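Local structure of endoglucanase (Clostridium thermocellum, 2C24) at residues His84-Tyr89 with Ile183-Glu188; Leu17-Phe22 with Thr77-Asn82. The protein binds beta-glucan chains, xyloglucan among them, as the family 30 carbohydrate-binding module of a larger cellulosomal enzyme that probably acts as a cellulase. One frame throughout, in Å; residues are numbered along the deposited sequence.

In the fold
Contacts 1 and 2 lie on the same side of the module, with centres about 10 Å apart. Along the chain the four segments come in the order 17-22, 77-82, 84-89, 183-188. The contacts share one antiparallel sheet, in which strand 19-22 of contact 2 pairs with strand 176-186 of contact 1. Their other segments, 77-82 and 84-89, follow one another after strand 72-77 of the second sheet. This region therefore bridges the two sheets of a beta-sandwich. The contacts also touch directly: Y89 OH is probably hydrogen-bonded to L17 O, and I21 N to I183 O. All four segments fall within the family 30 module.

Contact 1: His84-Tyr89 with Ile183-Glu188; sequences HDLSQY and IKITSE
L86 meets I185 through one methyl: its CD2 lies 4.0 Å from I185 CG2. The two side chains run at about a right angle. L86 CG stands beside the backbone N (chi1 -64°), and from there CD2 reaches three groups. Besides I185 CG2, it lies at the edge of the H84 ring, in the ring plane, and over one face of the Y89 ring, near the rim.

S87 faces outward and secures the loop locally. S87 N gives a hydrogen bond of 3.0 Å to D85 OD1, closing an Asx turn. S87 OG donates to D85 OD1 at 2.6 Å, on the syn side and 17° out of the carboxylate plane. Two donors thus hold the D85 carboxylate just before the short, weakly bonded helical turn.

Y89 carries the largest part of the contact. Its CD2 is 3.8 Å from I185 CG2 and 3.7 Å from S187 CB, both approached obliquely. T186 O sits at the ring edge, near its plane. I185 CG2 lies anti to its own backbone N, which places it against both L86 and Y89. The contact is largely apolar; the Y89 hydroxyl is hydrogen-bonded to L17 O.

The loop and weakly bonded helical turn close one end of the beta-sandwich, beside the end of strand 176-186. That strand runs between strands 19-22 and 94-101 in one sheet. Y89 packs on this strand. L86 packs between it and V163 of strand 163-169, which belongs to the other sheet.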
# COMPACT_ATOMS: atom_id res chain seq x y z
N HIS A 84 9.81 -0.91 11.06
CA HIS A 84 9.30 0.26 11.76
C HIS A 84 8.25 -0.13 12.78
O HIS A 84 7.27 -0.80 12.46
CB HIS A 84 8.74 1.27 10.76
CG HIS A 84 8.55 2.63 11.36
ND1 HIS A 84 9.60 3.48 11.64
CD2 HIS A 84 7.42 3.29 11.73
CE1 HIS A 84 9.13 4.60 12.16
NE2 HIS A 84 7.81 4.51 12.23
N ASP A 85 8.45 0.34 14.01
CA ASP A 85 7.54 0.06 15.12
C ASP A 85 6.25 0.86 14.98
O ASP A 85 6.25 2.08 15.15
CB ASP A 85 8.24 0.36 16.46
CG ASP A 85 7.51 -0.23 17.66
OD1 ASP A 85 6.30 -0.53 17.58
OD2 ASP A 85 8.17 -0.40 18.71
N LEU A 86 5.16 0.16 14.66
CA LEU A 86 3.84 0.77 14.55
C LEU A 86 2.88 0.27 15.64
O LEU A 86 1.66 0.37 15.50
CB LEU A 86 3.25 0.52 13.15
CG LEU A 86 3.92 1.09 11.90
CD1 LEU A 86 3.23 0.59 10.63
CD2 LEU A 86 3.95 2.62 11.91
N SER A 87 3.44 -0.26 16.73
CA SER A 87 2.65 -0.88 17.81
C SER A 87 1.80 0.13 18.58
O SER A 87 0.68 -0.18 18.99
CB SER A 87 3.55 -1.65 18.77
OG SER A 87 4.48 -0.78 19.39
N GLN A 88 2.34 1.34 18.78
CA GLN A 88 1.59 2.44 19.39
C GLN A 88 0.50 2.99 18.46
O GLN A 88 -0.36 3.75 18.90
CB GLN A 88 2.52 3.58 19.79
CG GLN A 88 3.56 3.24 20.86
CD GLN A 88 4.61 4.33 21.03
OE1 GLN A 88 5.14 4.53 22.12
NE2 GLN A 88 4.91 5.05 19.95
N TYR A 89 0.55 2.60 17.19
CA TYR A 89 -0.38 3.12 16.17
C TYR A 89 -1.59 2.22 15.94
O TYR A 89 -2.57 2.65 15.34
CB TYR A 89 0.34 3.32 14.82
CG TYR A 89 1.40 4.41 14.78
CD1 TYR A 89 2.64 4.22 15.37
CD2 TYR A 89 1.17 5.60 14.09
CE1 TYR A 89 3.62 5.20 15.32
CE2 TYR A 89 2.14 6.60 14.04
CZ TYR A 89 3.36 6.39 14.65
OH TYR A 89 4.34 7.36 14.61
N ILE A 183 0.27 9.10 0.90
CA ILE A 183 0.12 7.85 1.65
C ILE A 183 0.89 7.96 2.96
O ILE A 183 2.09 8.26 2.97
CB ILE A 183 0.56 6.61 0.83
CG1 ILE A 183 -0.06 6.63 -0.57
CG2 ILE A 183 0.16 5.32 1.57
CD1 ILE A 183 0.54 5.62 -1.53
N LYS A 184 0.18 7.73 4.06
CA LYS A 184 0.73 7.95 5.40
C LYS A 184 0.05 7.07 6.45
O LYS A 184 -1.11 6.67 6.29
CB LYS A 184 0.63 9.43 5.79
CG LYS A 184 -0.79 10.01 5.77
CD LYS A 184 -0.79 11.52 5.97
CE LYS A 184 -2.20 12.10 6.12
NZ LYS A 184 -3.06 11.92 4.90
N ILE A 185 0.79 6.77 7.52
CA ILE A 185 0.25 6.14 8.72
C ILE A 185 0.11 7.22 9.79
O ILE A 185 1.10 7.87 10.16
CB ILE A 185 1.17 5.01 9.27
CG1 ILE A 185 1.44 3.92 8.21
CG2 ILE A 185 0.60 4.41 10.56
CD1 ILE A 185 0.20 3.24 7.66
N THR A 186 -1.11 7.41 10.28
CA THR A 186 -1.38 8.43 11.29
C THR A 186 -1.97 7.80 12.55
O THR A 186 -2.49 6.69 12.51
CB THR A 186 -2.37 9.50 10.77
OG1 THR A 186 -3.66 8.90 10.58
CG2 THR A 186 -1.89 10.10 9.46
N SER A 187 -1.88 8.52 13.67
CA SER A 187 -2.60 8.14 14.89
C SER A 187 -2.96 9.38 15.70
O SER A 187 -2.08 10.14 16.12
CB SER A 187 -1.78 7.17 15.74
OG SER A 187 -2.54 6.72 16.85
N GLU A 188 -4.26 9.57 15.92
CA GLU A 188 -4.76 10.68 16.73
C GLU A 188 -4.51 10.43 18.23
O GLU A 188 -4.86 11.25 19.08
CB GLU A 188 -6.25 10.93 16.43
CG GLU A 188 -6.80 12.29 16.87
CD GLU A 188 -6.41 13.46 15.96
OE1 GLU A 188 -5.64 13.27 14.99
OE2 GLU A 188 -6.88 14.59 16.22

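Contact 2: Leu17-Phe22 with Thr77-Asn82; sequences LDVQIF and TLRGWN
A water links I21 and T77 across the contact. It lies 2.6 Å from I21 O and 2.9 Å from T77 O. It can donate to either carbonyl, but other acceptors compete for its two protons, so the two bonds need not both be made at once. The water joins the two backbones close to where they come nearest, at I21 and L78.

Beside it, L78 packs against both I21 and V19. Its CD1 is 4.2 Å from I21 CD1, and its CG is 4.3 Å from V19 CG1. The V19 methyl CG1 is anti to the backbone N (chi1 -178°) and serves two neighbours. V19 CG1 also lies 4.0 Å from R79 NH2, coming at the guanidinium obliquely. The R79 chain bends at chi2 (-75°), which folds the guanidinium back toward V19. Within segment 77-82, R79 NH1 makes a weak hydrogen bond of 3.0 Å to L78 O. Q20 O lies at the edge of the guanidinium, near its plane.

The contact joins the two sheets of the beta-sandwich. Strand 19-22 turns a corner at I21, and its V19 and I21 side chains pack on I185 and I183 of strand 176-186. On the other side, segment 77-82 leaves strand 72-77 and forms a type I' beta turn from R79 to N82. L78 touches V163 and I21 touches L166, both of strand 163-169.

Further out, Q20 NE2 has its strongest partner in D182 OD2 and also donates to F22 O at 3.0 Å, from 51° out of the carbonyl plane. At the far end, T77 CG2 sits 3.4 Å above the W81 ring plane, over its centre.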
# COMPACT_ATOMS: atom_id res chain seq x y z
N LEU A 17 3.70 11.15 15.60
CA LEU A 17 4.10 11.66 14.29
C LEU A 17 3.61 10.76 13.15
O LEU A 17 3.59 9.54 13.28
CB LEU A 17 5.62 11.86 14.22
CG LEU A 17 6.55 10.75 14.72
CD1 LEU A 17 7.06 9.88 13.56
CD2 LEU A 17 7.72 11.35 15.48
N ASP A 18 3.21 11.39 12.05
CA ASP A 18 2.82 10.68 10.84
C ASP A 18 3.99 9.87 10.28
O ASP A 18 5.15 10.27 10.44
CB ASP A 18 2.32 11.67 9.77
CG ASP A 18 0.97 12.27 10.11
OD1 ASP A 18 0.41 13.00 9.26
OD2 ASP A 18 0.45 12.01 11.22
N VAL A 19 3.69 8.74 9.66
CA VAL A 19 4.70 7.95 8.97
C VAL A 19 4.40 8.03 7.48
O VAL A 19 3.46 7.41 6.98
CB VAL A 19 4.74 6.47 9.46
CG1 VAL A 19 5.85 5.70 8.74
CG2 VAL A 19 4.94 6.41 10.97
N GLN A 20 5.20 8.84 6.78
CA GLN A 20 4.97 9.10 5.36
C GLN A 20 5.45 7.92 4.53
O GLN A 20 6.58 7.45 4.69
CB GLN A 20 5.68 10.38 4.93
CG GLN A 20 5.08 11.04 3.70
CD GLN A 20 3.70 11.64 3.96
OE1 GLN A 20 3.48 12.31 4.97
NE2 GLN A 20 2.76 11.38 3.06
N ILE A 21 4.59 7.44 3.64
CA ILE A 21 4.92 6.35 2.74
C ILE A 21 5.22 6.91 1.35
O ILE A 21 6.28 6.64 0.78
CB ILE A 21 3.82 5.25 2.72
CG1 ILE A 21 3.76 4.55 4.08
CG2 ILE A 21 4.07 4.24 1.59
CD1 ILE A 21 2.53 3.68 4.31
N PHE A 22 4.29 7.69 0.82
CA PHE A 22 4.51 8.43 -0.41
C PHE A 22 4.14 9.90 -0.23
O PHE A 22 3.07 10.21 0.31
CB PHE A 22 3.73 7.83 -1.58
CG PHE A 22 3.73 8.69 -2.82
CD1 PHE A 22 4.86 8.77 -3.62
CD2 PHE A 22 2.60 9.42 -3.17
CE1 PHE A 22 4.87 9.57 -4.76
CE2 PHE A 22 2.60 10.23 -4.31
CZ PHE A 22 3.74 10.30 -5.10
N THR A 77 8.28 0.46 0.85
CA THR A 77 8.92 0.45 2.16
C THR A 77 8.54 1.67 3.00
O THR A 77 8.34 2.77 2.47
CB THR A 77 10.46 0.33 2.08
OG1 THR A 77 11.00 1.47 1.39
CG2 THR A 77 10.86 -0.96 1.36
N LEU A 78 8.44 1.46 4.31
CA LEU A 78 8.22 2.53 5.27
C LEU A 78 9.54 3.24 5.57
O LEU A 78 9.57 4.47 5.72
CB LEU A 78 7.65 1.97 6.58
CG LEU A 78 6.14 1.88 6.81
CD1 LEU A 78 5.41 0.98 5.82
CD2 LEU A 78 5.91 1.37 8.23
N ARG A 79 10.62 2.46 5.67
CA ARG A 79 11.94 2.98 6.00
C ARG A 79 13.05 2.23 5.26
O ARG A 79 13.98 1.71 5.88
CB ARG A 79 12.19 2.90 7.52
CG ARG A 79 11.29 3.79 8.39
CD ARG A 79 11.70 5.26 8.33
NE ARG A 79 10.87 6.10 9.19
CZ ARG A 79 9.87 6.87 8.78
NH1 ARG A 79 9.53 6.92 7.49
NH2 ARG A 79 9.19 7.61 9.66
N GLY A 80 12.94 2.17 3.93
CA GLY A 80 13.96 1.54 3.08
C GLY A 80 14.31 0.08 3.37
O GLY A 80 15.45 -0.33 3.18
N TRP A 81 13.31 -0.70 3.81
CA TRP A 81 13.43 -2.13 4.14
C TRP A 81 13.71 -2.41 5.63
O TRP A 81 13.54 -3.54 6.09
CB TRP A 81 14.40 -2.91 3.24
CG TRP A 81 14.01 -2.96 1.78
CD1 TRP A 81 14.62 -2.30 0.75
CD2 TRP A 81 12.92 -3.70 1.20
NE1 TRP A 81 13.98 -2.59 -0.44
CE2 TRP A 81 12.94 -3.44 -0.19
CE3 TRP A 81 11.94 -4.56 1.72
CZ2 TRP A 81 12.01 -4.01 -1.07
CZ3 TRP A 81 11.01 -5.12 0.85
CH2 TRP A 81 11.06 -4.84 -0.54
N ASN A 82 14.12 -1.37 6.36
CA ASN A 82 14.23 -1.47 7.82
C ASN A 82 12.85 -1.61 8.44
O ASN A 82 11.85 -1.15 7.88
CB ASN A 82 14.94 -0.25 8.41
CG ASN A 82 16.42 -0.21 8.06
OD1 ASN A 82 16.92 0.79 7.55
ND2 ASN A 82 17.12 -1.31 8.31
O HOH W 1 8.18 5.65 2.17